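Local coordinates for protein alpha-Amylase (Thermotoga maritima, PDB 2B5D) that is named an alpha-amylase and belongs to glycosyl hydrolase family 57, whose members are built on a distorted beta/alpha barrel with additional, largely helical regions, at residues 89-94 with 267-272; 244-249 with 361-366; 250-255 with 320-325. All coordinates share one frame; numbering follows the deposited sequence.

Overall arrangement
Along the chain the segments come in the order 89-94, 244-249, 250-255, 267-272, 320-325 and 361-366; those of contact 1 alternate in sequence with those of the other two without touching them, while contact 3 is nested inside the loop closed by contact 2. Contacts 2 and 3 form one cluster, centres about 6 Å apart, that fastens the loop after strand 233-236 to helix 360-373 and, a few residues later, to helix 309-338, beside the second subunit. Contact 1, centred about 30 Å from contact 2 and 33 Å from contact 3, is a separate tie at the edge of the chain, at the end of helix 68-91, where no other chain of the assembly touches it.

Contact 1 (89-94 with 267-272); sequences VERTKK and FDREME
The backbones of Arg91 and Arg269 stay well apart, 10.3 Å between their CA atoms, so two long side chains have to bridge the gap between the C-terminal end of helix 68-91 and the short connection from helix 265-268 to helix 271-274. The contact ties together peripheral helical elements of the glycosyl hydrolase family 57 part of the chain. The two arginine side chains run past each other in opposite directions, their guanidinium planes inclined by 32°. Arg269 NE lies 3.5 Å above the plane of the Arg91 guanidinium, over its centre. In return the aliphatic part of Arg91 covers Arg269, with Arg91 CG 3.4 Å from Arg269 NH1 and displaced toward the rim of that group. Arg91 can do this because its CG is anti to the backbone N (chi1 169°), which sends the chain outward before bends at chi2 and chi3 lay the guanidinium alongside its partner. Two donors, Arg91 NH1 and Arg269 NH2, are thereby brought to 3.4 Å without bonding. The charge of the buried Arg269 is met by salt bridges from NH1 to Glu88 and from NH2 to Glu95, which flank segment 89-94 and probably make the close approach of a second arginine tolerable. Glu270, at the N-cap position of helix 271-274, adds a looser electrostatic attraction, its OE1 lying 4.3 Å from Arg91 NH2 but well off the guanidinium plane. Thr92, whose OG1 bonds to the carbonyl oxygen of Glu88, turns its methyl to the edge of the other arginine, CG2 lying 4.0 Å from Arg269 NH1.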
loop_
_atom_site.group_PDB
_atom_site.type_symbol
_atom_site.label_atom_id
_atom_site.label_comp_id
_atom_site.label_asym_id
_atom_site.label_seq_id
_atom_site.Cartn_x
_atom_site.Cartn_y
_atom_site.Cartn_z
ATOM N N VAL A 89 -3.697 -39.316 -5.267
ATOM C CA VAL A 89 -3.804 -40.719 -4.856
ATOM C C VAL A 89 -2.536 -41.551 -5.179
ATOM O O VAL A 89 -2.191 -42.459 -4.420
ATOM C CB VAL A 89 -5.126 -41.417 -5.327
ATOM C CG1 VAL A 89 -5.307 -41.310 -6.809
ATOM C CG2 VAL A 89 -5.135 -42.896 -4.921
ATOM N N GLU A 90 -1.844 -41.225 -6.276
ATOM C CA GLU A 90 -0.548 -41.862 -6.590
ATOM C C GLU A 90 0.617 -41.312 -5.764
ATOM O O GLU A 90 1.334 -42.084 -5.127
ATOM C CB GLU A 90 -0.223 -41.823 -8.098
ATOM C CG GLU A 90 -0.504 -43.137 -8.850
ATOM C CD GLU A 90 0.656 -44.145 -8.799
ATOM O OE1 GLU A 90 0.865 -44.851 -9.817
ATOM O OE2 GLU A 90 1.358 -44.238 -7.760
ATOM N N ARG A 91 0.789 -39.989 -5.762
ATOM C CA ARG A 91 1.846 -39.323 -4.988
ATOM C C ARG A 91 1.792 -39.650 -3.490
ATOM O O ARG A 91 2.806 -39.554 -2.802
ATOM C CB ARG A 91 1.807 -37.802 -5.236
ATOM C CG ARG A 91 2.686 -36.908 -4.313
ATOM C CD ARG A 91 4.093 -36.619 -4.869
ATOM N NE ARG A 91 4.433 -35.180 -4.874
ATOM C CZ ARG A 91 5.116 -34.525 -3.922
ATOM N NH1 ARG A 91 5.554 -35.165 -2.839
ATOM N NH2 ARG A 91 5.362 -33.216 -4.047
ATOM N N THR A 92 0.615 -40.030 -2.984
ATOM C CA THR A 92 0.463 -40.336 -1.549
ATOM C C THR A 92 0.773 -41.784 -1.172
ATOM O O THR A 92 1.060 -42.078 -0.000
ATOM C CB THR A 92 -0.939 -39.968 -0.992
ATOM O OG1 THR A 92 -1.963 -40.593 -1.775
ATOM C CG2 THR A 92 -1.137 -38.449 -0.956
ATOM N N LYS A 93 0.706 -42.668 -2.174
ATOM C CA LYS A 93 0.868 -44.115 -2.013
ATOM C C LYS A 93 2.020 -44.557 -1.089
ATOM O O LYS A 93 1.867 -45.513 -0.323
ATOM C CB LYS A 93 1.025 -44.760 -3.387
ATOM C CG LYS A 93 0.486 -46.185 -3.495
ATOM C CD LYS A 93 0.364 -46.615 -4.964
ATOM C CE LYS A 93 -0.685 -45.807 -5.747
ATOM N NZ LYS A 93 -2.095 -46.062 -5.289
ATOM N N LYS A 94 3.158 -43.866 -1.153
ATOM C CA LYS A 94 4.291 -44.234 -0.300
ATOM C C LYS A 94 4.464 -43.319 0.936
ATOM O O LYS A 94 5.406 -43.498 1.728
ATOM C CB LYS A 94 5.584 -44.349 -1.128
ATOM C CG LYS A 94 6.474 -45.557 -0.723
ATOM C CD LYS A 94 7.809 -45.620 -1.516
ATOM C CE LYS A 94 7.646 -46.306 -2.901
ATOM N NZ LYS A 94 8.669 -45.815 -3.889
ATOM N N PHE A 267 -0.083 -25.194 -0.200
ATOM C CA PHE A 267 0.930 -24.481 0.572
ATOM C C PHE A 267 2.106 -25.406 0.895
ATOM O O PHE A 267 3.217 -24.943 1.195
ATOM C CB PHE A 267 0.322 -23.918 1.860
ATOM C CG PHE A 267 -0.674 -22.805 1.633
ATOM C CD1 PHE A 267 -2.018 -23.088 1.379
ATOM C CD2 PHE A 267 -0.270 -21.468 1.674
ATOM C CE1 PHE A 267 -2.937 -22.063 1.175
ATOM C CE2 PHE A 267 -1.194 -20.427 1.466
ATOM C CZ PHE A 267 -2.529 -20.732 1.221
ATOM N N ASP A 268 1.848 -26.712 0.802
ATOM C CA ASP A 268 2.795 -27.745 1.213
ATOM C C ASP A 268 3.468 -28.454 0.053
ATOM O O ASP A 268 4.680 -28.665 0.074
ATOM C CB ASP A 268 2.099 -28.784 2.094
ATOM C CG ASP A 268 1.583 -28.195 3.389
ATOM O OD1 ASP A 268 0.734 -28.856 4.036
ATOM O OD2 ASP A 268 2.016 -27.071 3.751
ATOM N N ARG A 269 2.683 -28.844 -0.941
ATOM C CA ARG A 269 3.228 -29.573 -2.078
ATOM C C ARG A 269 4.232 -28.692 -2.846
ATOM O O ARG A 269 4.104 -27.461 -2.879
ATOM C CB ARG A 269 2.107 -30.047 -2.999
ATOM C CG ARG A 269 2.331 -31.406 -3.597
ATOM C CD ARG A 269 1.495 -32.486 -2.922
ATOM N NE ARG A 269 2.295 -33.369 -2.082
ATOM C CZ ARG A 269 1.950 -34.604 -1.714
ATOM N NH1 ARG A 269 0.805 -35.155 -2.100
ATOM N NH2 ARG A 269 2.778 -35.304 -0.954
ATOM N N GLU A 270 5.234 -29.333 -3.449
ATOM C CA GLU A 270 6.286 -28.625 -4.196
ATOM C C GLU A 270 5.721 -27.859 -5.383
ATOM O O GLU A 270 4.814 -28.331 -6.063
ATOM C CB GLU A 270 7.382 -29.587 -4.649
ATOM C CG GLU A 270 7.999 -30.394 -3.508
ATOM C CD GLU A 270 9.375 -30.939 -3.867
ATOM O OE1 GLU A 270 9.566 -32.178 -3.825
ATOM O OE2 GLU A 270 10.260 -30.124 -4.205
ATOM N N MET A 271 6.287 -26.674 -5.604
ATOM C CA MET A 271 5.813 -25.698 -6.588
ATOM C C MET A 271 5.586 -26.228 -8.017
ATOM O O MET A 271 4.587 -25.870 -8.666
ATOM C CB MET A 271 6.749 -24.483 -6.608
ATOM C CG MET A 271 6.357 -23.401 -7.616
ATOM S SD MET A 271 4.645 -22.856 -7.423
ATOM C CE MET A 271 4.781 -21.863 -5.925
ATOM N N GLU A 272 6.510 -27.060 -8.506
ATOM C CA GLU A 272 6.395 -27.593 -9.869
ATOM C C GLU A 272 5.252 -28.592 -9.972
ATOM O O GLU A 272 4.568 -28.668 -10.998
ATOM C CB GLU A 272 7.707 -28.212 -10.361
ATOM C CG GLU A 272 7.918 -28.002 -11.877
ATOM C CD GLU A 272 9.103 -28.770 -12.440
ATOM O OE1 GLU A 272 9.509 -29.779 -11.820
ATOM O OE2 GLU A 272 9.621 -28.361 -13.507
#

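Contact 2 (244-249 with 361-366); sequences QVWSAA and VFFLKR
Trp246 reaches Phe363 with the far rim of its indole, although the two backbones are 11.1 Å apart at their CA atoms. From CB, with CG anti to the carbonyl carbon (chi1 -44°), the ring system swings from the end of the short 3-10 turn toward helix 360-373. Around the fused bond the indole is covered on one face by its own neighbour: Val245 CG2 sits 3.5 Å from Trp246 CE2. Farther along the six-membered ring, Trp246 CZ3 touches Tyr252 CD1 at 3.4 Å and also comes within 3.7 Å of Phe363 CZ. The outermost atom, Trp246 CH2, makes the closest approach, 3.3 Å from Phe363 CE2. This is an offset edge-to-face aromatic pair, the tryptophan giving its edge and the phenylalanine its face, with planes at 76° and centroids 5.1 Å apart. It belongs to an aromatic cluster where the loop after strand 233-236 meets helices 309-338 and 360-373, beside the mixed, mostly parallel sheet of this family 57 protein; Phe323, Phe353 and, from strand 343-349, Phe348 each also pair edge-to-face with Trp246. On the helix, a chi1 of 174° extends the Phe363 ring toward the loop, opposite its own backbone N. The rim of that ring is bounded in its own plane by the methyl CD2 of Leu364, the next residue of the helix. His319 and Phe323 of helix 309-338 also touch Phe363, while Val245 packs against Phe213 of the second subunit.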
loop_
_atom_site.group_PDB
_atom_site.type_symbol
_atom_site.label_atom_id
_atom_site.label_comp_id
_atom_site.label_asym_id
_atom_site.label_seq_id
_atom_site.Cartn_x
_atom_site.Cartn_y
_atom_site.Cartn_z
ATOM N N GLN A 244 -21.077 -19.026 19.517
ATOM C CA GLN A 244 -20.092 -19.732 20.351
ATOM C C GLN A 244 -20.140 -21.260 20.319
ATOM O O GLN A 244 -19.084 -21.915 20.298
ATOM C CB GLN A 244 -20.099 -19.206 21.773
ATOM C CG GLN A 244 -19.161 -18.050 21.890
ATOM C CD GLN A 244 -19.098 -17.436 23.256
ATOM O OE1 GLN A 244 -19.954 -16.642 23.628
ATOM N NE2 GLN A 244 -18.042 -17.748 23.994
ATOM N N VAL A 245 -21.320 -21.853 20.253
ATOM C CA VAL A 245 -21.351 -23.313 20.120
ATOM C C VAL A 245 -20.648 -23.861 18.866
ATOM O O VAL A 245 -20.207 -25.013 18.853
ATOM C CB VAL A 245 -22.734 -23.954 20.452
ATOM C CG1 VAL A 245 -23.870 -22.907 20.594
ATOM C CG2 VAL A 245 -23.087 -25.096 19.526
ATOM N N TRP A 246 -20.463 -23.005 17.854
ATOM C CA TRP A 246 -19.762 -23.371 16.610
ATOM C C TRP A 246 -18.398 -22.741 16.440
ATOM O O TRP A 246 -17.792 -22.851 15.382
ATOM C CB TRP A 246 -20.620 -23.012 15.425
ATOM C CG TRP A 246 -21.998 -23.410 15.655
ATOM C CD1 TRP A 246 -23.074 -22.599 15.690
ATOM C CD2 TRP A 246 -22.465 -24.725 15.970
ATOM N NE1 TRP A 246 -24.204 -23.322 15.981
ATOM C CE2 TRP A 246 -23.856 -24.637 16.149
ATOM C CE3 TRP A 246 -21.842 -25.971 16.117
ATOM C CZ2 TRP A 246 -24.646 -25.750 16.455
ATOM C CZ3 TRP A 246 -22.630 -27.075 16.408
ATOM C CH2 TRP A 246 -24.017 -26.951 16.574
ATOM N N SER A 247 -17.938 -22.076 17.491
ATOM C CA SER A 247 -16.633 -21.494 17.575
ATOM C C SER A 247 -15.529 -22.558 17.532
ATOM O O SER A 247 -15.653 -23.584 18.183
ATOM C CB SER A 247 -16.558 -20.757 18.907
ATOM O OG SER A 247 -15.319 -20.114 19.054
ATOM N N ALA A 248 -14.459 -22.313 16.774
ATOM C CA ALA A 248 -13.253 -23.128 16.831
ATOM C C ALA A 248 -12.457 -22.871 18.106
ATOM O O ALA A 248 -11.752 -23.758 18.609
ATOM C CB ALA A 248 -12.376 -22.851 15.626
ATOM N N ALA A 249 -12.513 -21.643 18.605
ATOM C CA ALA A 249 -11.820 -21.299 19.834
ATOM C C ALA A 249 -12.453 -21.945 21.096
ATOM O O ALA A 249 -11.713 -22.386 22.024
ATOM C CB ALA A 249 -11.711 -19.789 19.979
ATOM N N VAL A 361 -21.829 -30.797 8.084
ATOM C CA VAL A 361 -23.099 -31.318 7.576
ATOM C C VAL A 361 -23.383 -32.718 8.157
ATOM O O VAL A 361 -24.543 -33.058 8.400
ATOM C CB VAL A 361 -23.275 -31.216 6.012
ATOM C CG1 VAL A 361 -22.766 -29.851 5.481
ATOM C CG2 VAL A 361 -22.583 -32.345 5.321
ATOM N N PHE A 362 -22.308 -33.476 8.402
ATOM C CA PHE A 362 -22.347 -34.760 9.092
ATOM C C PHE A 362 -22.965 -34.580 10.455
ATOM O O PHE A 362 -23.813 -35.373 10.846
ATOM C CB PHE A 362 -20.934 -35.373 9.299
ATOM C CG PHE A 362 -20.124 -35.589 8.025
ATOM C CD1 PHE A 362 -18.763 -35.256 7.990
ATOM C CD2 PHE A 362 -20.690 -36.166 6.881
ATOM C CE1 PHE A 362 -17.976 -35.471 6.827
ATOM C CE2 PHE A 362 -19.918 -36.377 5.721
ATOM C CZ PHE A 362 -18.559 -36.032 5.697
ATOM N N PHE A 363 -22.493 -33.576 11.197
ATOM C CA PHE A 363 -23.119 -33.149 12.456
ATOM C C PHE A 363 -24.627 -32.815 12.294
ATOM O O PHE A 363 -25.479 -33.307 13.049
ATOM C CB PHE A 363 -22.362 -31.969 13.075
ATOM C CG PHE A 363 -23.041 -31.401 14.303
ATOM C CD1 PHE A 363 -22.636 -31.782 15.586
ATOM C CD2 PHE A 363 -24.104 -30.477 14.178
ATOM C CE1 PHE A 363 -23.283 -31.278 16.734
ATOM C CE2 PHE A 363 -24.738 -29.962 15.300
ATOM C CZ PHE A 363 -24.344 -30.373 16.584
ATOM N N LEU A 364 -24.947 -31.990 11.298
ATOM C CA LEU A 364 -26.319 -31.659 11.032
ATOM C C LEU A 364 -27.199 -32.875 10.816
ATOM O O LEU A 364 -28.363 -32.914 11.275
ATOM C CB LEU A 364 -26.444 -30.680 9.861
ATOM C CG LEU A 364 -26.963 -29.327 10.348
ATOM C CD1 LEU A 364 -28.383 -29.505 10.842
ATOM C CD2 LEU A 364 -26.117 -28.696 11.489
ATOM N N LYS A 365 -26.639 -33.868 10.132
ATOM C CA LYS A 365 -27.406 -35.053 9.770
ATOM C C LYS A 365 -27.636 -35.925 11.004
ATOM O O LYS A 365 -28.718 -36.459 11.208
ATOM C CB LYS A 365 -26.689 -35.853 8.687
ATOM C CG LYS A 365 -27.510 -37.030 8.150
ATOM C CD LYS A 365 -26.572 -38.129 7.705
ATOM C CE LYS A 365 -27.308 -39.182 6.906
ATOM N NZ LYS A 365 -26.344 -40.251 6.558
ATOM N N ARG A 366 -26.614 -36.048 11.833
ATOM C CA ARG A 366 -26.723 -36.855 13.015
ATOM C C ARG A 366 -27.638 -36.203 14.023
ATOM O O ARG A 366 -28.379 -36.903 14.700
ATOM C CB ARG A 366 -25.340 -37.197 13.605
ATOM C CG ARG A 366 -24.634 -38.293 12.785
ATOM C CD ARG A 366 -25.501 -39.596 12.599
ATOM N NE ARG A 366 -25.695 -40.264 13.892
ATOM C CZ ARG A 366 -26.855 -40.708 14.359
ATOM N NH1 ARG A 366 -26.900 -41.280 15.554
ATOM N NH2 ARG A 366 -27.967 -40.599 13.630
#

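Contact 3 (250-255 with 320-325); sequences VGYPGD and ARDFLH
Tyr252 starts a short 3-10 turn at residues 252-254 and faces helix 309-338, its CA 9.3 Å from that of Ala320, a gap that the tyrosine ring spans. Its phenol carries the contact: Tyr252 OH donates a hydrogen bond of 2.8 Å to Asp322 OD2, entering on the anti lone pair, the one turned away from the other carboxylate oxygen. This bond ties the long loop after strand 233-236 to helix 309-338 within the family 57 part of the chain. Asp322 OD2 lies at the edge of the tyrosine ring, in its plane, while the carboxylate itself stands almost perpendicular, at 88°. The same OD2 takes a salt bridge from Lys326, one turn later, so the hydroxyl and the ammonium group share one oxygen and would together be expected to favour the charged carboxylate. Beside this polar tip, the Phe323 side chain crosses that of Tyr252 at about a right angle, its CD1 near the edge of the tyrosine ring, 3.6 Å from Tyr252 OH and 4.1 Å from Tyr252 CE1. His319 stacks on the tyrosine ring and Phe213 of the second subunit also packs against it, while Phe323 meets Phe367 of helix 360-373, so that the loop, helix 309-338 and helix 360-373 come together around these rings.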
loop_
_atom_site.group_PDB
_atom_site.type_symbol
_atom_site.label_atom_id
_atom_site.label_comp_id
_atom_site.label_asym_id
_atom_site.label_seq_id
_atom_site.Cartn_x
_atom_site.Cartn_y
_atom_site.Cartn_z
ATOM N N VAL A 250 -13.796 -22.019 21.135
ATOM C CA VAL A 250 -14.493 -22.534 22.335
ATOM C C VAL A 250 -15.599 -23.574 22.096
ATOM O O VAL A 250 -16.219 -24.037 23.036
ATOM C CB VAL A 250 -15.063 -21.393 23.222
ATOM C CG1 VAL A 250 -13.997 -20.323 23.541
ATOM C CG2 VAL A 250 -16.317 -20.744 22.573
ATOM N N GLY A 251 -15.864 -23.959 20.864
ATOM C CA GLY A 251 -17.007 -24.831 20.632
ATOM C C GLY A 251 -16.648 -26.145 19.997
ATOM O O GLY A 251 -15.463 -26.491 19.907
ATOM N N TYR A 252 -17.641 -26.882 19.548
ATOM C CA TYR A 252 -17.396 -28.200 18.951
ATOM C C TYR A 252 -16.358 -28.208 17.826
ATOM O O TYR A 252 -15.417 -28.983 17.891
ATOM C CB TYR A 252 -18.669 -28.857 18.414
ATOM C CG TYR A 252 -19.806 -28.984 19.378
ATOM C CD1 TYR A 252 -21.081 -28.530 19.031
ATOM C CD2 TYR A 252 -19.629 -29.591 20.643
ATOM C CE1 TYR A 252 -22.153 -28.673 19.898
ATOM C CE2 TYR A 252 -20.682 -29.737 21.500
ATOM C CZ TYR A 252 -21.937 -29.267 21.124
ATOM O OH TYR A 252 -22.969 -29.394 21.983
ATOM N N PRO A 253 -16.513 -27.359 16.783
ATOM C CA PRO A 253 -15.504 -27.446 15.695
ATOM C C PRO A 253 -14.017 -27.336 16.108
ATOM O O PRO A 253 -13.140 -27.756 15.358
ATOM C CB PRO A 253 -15.916 -26.305 14.754
ATOM C CG PRO A 253 -17.403 -26.169 14.983
ATOM C CD PRO A 253 -17.562 -26.357 16.468
ATOM N N GLY A 254 -13.713 -26.773 17.270
ATOM C CA GLY A 254 -12.325 -26.716 17.721
ATOM C C GLY A 254 -11.749 -28.013 18.282
ATOM O O GLY A 254 -10.605 -28.037 18.739
ATOM N N ASP A 255 -12.521 -29.103 18.240
ATOM C CA ASP A 255 -12.053 -30.417 18.672
ATOM C C ASP A 255 -10.813 -30.887 17.896
ATOM O O ASP A 255 -10.790 -30.849 16.655
ATOM C CB ASP A 255 -13.178 -31.441 18.528
ATOM C CG ASP A 255 -12.864 -32.771 19.200
ATOM O OD1 ASP A 255 -12.074 -33.548 18.613
ATOM O OD2 ASP A 255 -13.430 -33.057 20.295
ATOM N N ALA A 320 -22.992 -34.289 18.590
ATOM C CA ALA A 320 -24.394 -34.302 18.235
ATOM C C ALA A 320 -25.279 -34.768 19.417
ATOM O O ALA A 320 -26.423 -34.330 19.562
ATOM C CB ALA A 320 -24.613 -35.147 16.999
ATOM N N ARG A 321 -24.743 -35.628 20.283
ATOM C CA ARG A 321 -25.481 -36.064 21.462
ATOM C C ARG A 321 -25.337 -35.046 22.573
ATOM O O ARG A 321 -26.230 -34.889 23.389
ATOM C CB ARG A 321 -25.012 -37.445 21.929
ATOM C CG ARG A 321 -25.439 -38.594 21.020
ATOM C CD ARG A 321 -24.787 -39.911 21.472
ATOM N NE ARG A 321 -25.578 -41.064 21.051
ATOM C CZ ARG A 321 -25.477 -41.675 19.864
ATOM N NH1 ARG A 321 -24.608 -41.255 18.944
ATOM N NH2 ARG A 321 -26.255 -42.724 19.599
ATOM N N ASP A 322 -24.210 -34.357 22.626
ATOM C CA ASP A 322 -24.107 -33.244 23.548
ATOM C C ASP A 322 -25.203 -32.199 23.235
ATOM O O ASP A 322 -25.952 -31.769 24.110
ATOM C CB ASP A 322 -22.743 -32.584 23.455
ATOM C CG ASP A 322 -22.457 -31.725 24.632
ATOM O OD1 ASP A 322 -22.340 -32.289 25.723
ATOM O OD2 ASP A 322 -22.324 -30.494 24.512
ATOM N N PHE A 323 -25.269 -31.783 21.981
ATOM C CA PHE A 323 -26.191 -30.755 21.613
ATOM C C PHE A 323 -27.654 -31.189 21.826
ATOM O O PHE A 323 -28.420 -30.437 22.455
ATOM C CB PHE A 323 -25.934 -30.230 20.192
ATOM C CG PHE A 323 -26.448 -28.831 19.987
ATOM C CD1 PHE A 323 -26.016 -27.809 20.821
ATOM C CD2 PHE A 323 -27.373 -28.551 18.982
ATOM C CE1 PHE A 323 -26.509 -26.550 20.667
ATOM C CE2 PHE A 323 -27.863 -27.283 18.807
ATOM C CZ PHE A 323 -27.428 -26.271 19.639
ATOM N N LEU A 324 -27.994 -32.394 21.343
ATOM C CA LEU A 324 -29.267 -33.051 21.658
ATOM C C LEU A 324 -29.646 -32.996 23.136
ATOM O O LEU A 324 -30.738 -32.499 23.485
ATOM C CB LEU A 324 -29.256 -34.504 21.219
ATOM C CG LEU A 324 -30.492 -35.341 21.586
ATOM C CD1 LEU A 324 -31.641 -35.187 20.588
ATOM C CD2 LEU A 324 -30.099 -36.820 21.725
ATOM N N HIS A 325 -28.756 -33.469 24.013
ATOM C CA HIS A 325 -29.040 -33.461 25.433
ATOM C C HIS A 325 -29.217 -32.054 25.947
ATOM O O HIS A 325 -30.103 -31.801 26.736
ATOM C CB HIS A 325 -28.034 -34.329 26.261
ATOM C CG HIS A 325 -27.962 -35.754 25.779
ATOM N ND1 HIS A 325 -26.819 -36.527 25.862
ATOM C CD2 HIS A 325 -28.880 -36.517 25.128
ATOM C CE1 HIS A 325 -27.040 -37.703 25.297
ATOM N NE2 HIS A 325 -28.281 -37.721 24.840
#